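Local structure of antistasin (1SKZ) at residues A11-P14 with E15-C19. The protein inhibits blood coagulation factor Xa as a secreted, highly disulfide-bonded leech serine protease inhibitor that also binds heparin. Sequence-based numbering, arbitrary orientation.
Sequences AGCP and EGSAC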
ATOM      1  N   ALA A  11      20.339  -2.989  -9.313  1.00 51.87           N
ATOM      2  CA  ALA A  11      20.234  -4.211 -10.116  1.00 49.60           C
ATOM      3  C   ALA A  11      18.836  -4.408 -10.685  1.00 48.00           C
ATOM      4  O   ALA A  11      18.684  -4.724 -11.868  1.00 49.27           O
ATOM      5  CB  ALA A  11      20.630  -5.452  -9.278  1.00 48.51           C
ATOM      6  N   GLY A  12      17.821  -4.141  -9.858  1.00 44.98           N
ATOM      7  CA  GLY A  12      16.471  -4.585 -10.162  1.00 39.94           C
ATOM      8  C   GLY A  12      16.262  -6.032  -9.760  1.00 35.87           C
ATOM      9  O   GLY A  12      17.130  -6.663  -9.160  1.00 35.52           O
ATOM     10  N   CYS A  13      15.100  -6.566 -10.088  1.00 34.30           N
ATOM     11  CA  CYS A  13      14.711  -7.872  -9.565  1.00 32.49           C
ATOM     12  C   CYS A  13      14.237  -8.849 -10.634  1.00 31.89           C
ATOM     13  O   CYS A  13      13.520  -8.468 -11.576  1.00 31.20           O
ATOM     14  CB  CYS A  13      13.621  -7.719  -8.492  1.00 29.54           C
ATOM     15  SG  CYS A  13      14.234  -6.892  -6.992  1.00 27.87           S
ATOM     16  N   PRO A  14      14.494 -10.144 -10.400  1.00 30.88           N
ATOM     17  CA  PRO A  14      13.935 -11.223 -11.221  1.00 32.40           C
ATOM     18  C   PRO A  14      12.446 -11.026 -11.320  1.00 33.38           C
ATOM     19  O   PRO A  14      11.848 -10.517 -10.371  1.00 34.19           O
ATOM     20  CB  PRO A  14      14.257 -12.485 -10.426  1.00 32.22           C
ATOM     21  CG  PRO A  14      15.425 -12.094  -9.534  1.00 32.46           C
ATOM     22  CD  PRO A  14      15.263 -10.643  -9.245  1.00 30.26           C
ATOM     23  N   GLU A  15      11.842 -11.500 -12.409  1.00 34.51           N
ATOM     24  CA  GLU A  15      10.375 -11.562 -12.519  1.00 37.46           C
ATOM     25  C   GLU A  15       9.698 -12.242 -11.327  1.00 35.77           C
ATOM     26  O   GLU A  15      10.109 -13.320 -10.870  1.00 34.58           O
ATOM     27  CB  GLU A  15       9.945 -12.308 -13.780  1.00 41.22           C
ATOM     28  CG  GLU A  15       9.959 -11.479 -15.029  1.00 46.91           C
ATOM     29  CD  GLU A  15      10.334 -12.306 -16.257  1.00 50.47           C
ATOM     30  OE1 GLU A  15       9.656 -13.341 -16.507  1.00 53.11           O
ATOM     31  OE2 GLU A  15      11.314 -11.930 -16.954  1.00 51.21           O
ATOM     32  N   GLY A  16       8.612 -11.625 -10.879  1.00 34.72           N
ATOM     33  CA  GLY A  16       7.855 -12.170  -9.778  1.00 31.52           C
ATOM     34  C   GLY A  16       8.345 -11.594  -8.473  1.00 31.46           C
ATOM     35  O   GLY A  16       7.871 -11.995  -7.403  1.00 31.79           O
ATOM     36  N   SER A  17       9.371 -10.750  -8.521  1.00 28.53           N
ATOM     37  CA  SER A  17       9.792 -10.092  -7.291  1.00 28.29           C
ATOM     38  C   SER A  17      10.224  -8.665  -7.538  1.00 25.92           C
ATOM     39  O   SER A  17      10.445  -8.265  -8.672  1.00 26.69           O
ATOM     40  CB  SER A  17      10.907 -10.884  -6.575  1.00 27.78           C
ATOM     41  OG  SER A  17      12.137 -10.767  -7.250  1.00 27.74           O
ATOM     42  N   ALA A  18      10.133  -7.858  -6.490  1.00 24.24           N
ATOM     43  CA  ALA A  18      10.470  -6.448  -6.579  1.00 23.20           C
ATOM     44  C   ALA A  18      11.363  -6.045  -5.416  1.00 22.04           C
ATOM     45  O   ALA A  18      11.506  -6.782  -4.415  1.00 21.10           O
ATOM     46  CB  ALA A  18       9.201  -5.590  -6.609  1.00 21.76           C
ATOM     47  N   CYS A  19      12.004  -4.899  -5.579  1.00 20.36           N
ATOM     48  CA  CYS A  19      12.982  -4.434  -4.614  1.00 20.75           C
ATOM     49  C   CYS A  19      12.400  -3.892  -3.303  1.00 18.98           C
ATOM     50  O   CYS A  19      11.471  -3.065  -3.312  1.00 18.15           O
ATOM     51  CB  CYS A  19      13.843  -3.383  -5.275  1.00 22.96           C
ATOM     52  SG  CYS A  19      15.322  -3.052  -4.302  1.00 29.50           S
TER
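Ser17 grips the carbonyl oxygen of Pro14 twice, closing a type II beta turn that runs from Pro14 to Ser17. The backbone bond, Ser17 N to Pro14 O, measures 3.1 Å with a moderately bent N-H...O angle of 144°; the hydroxyl adds a second bond of 3.1 Å from OG to the same Pro14 O. Both donors approach from one face of the carbonyl, each tilted from its plane. With chi1 at 73°, OG is turned back toward Pro14, where it reaches the carbonyl oxygen and lies 3.7 Å from Pro14 CD. Gly16, third in the turn, supplies the positive phi (92°) expected there in type II geometry.

Packing is tight on the cysteine side: Cys13 CB lies 3.2 Å from Ser17 O, and Cys13 SG sits over the next peptide, 3.3 Å from Cys19 N and 3.9 Å from Cys19 CB. By contrast, the outer corner of the turn is loose: the side chain of exposed Glu15 leaves the backbone pointing away, and only its CB lies near Pro14, a proximity set by the peptide link. Disulfides Cys13-Cys26 and Cys19-Cys8 tie both arms down, the latter to helix 8-11, while Cys19 O accepts a hydrogen bond from Arg43 of strand 41-43.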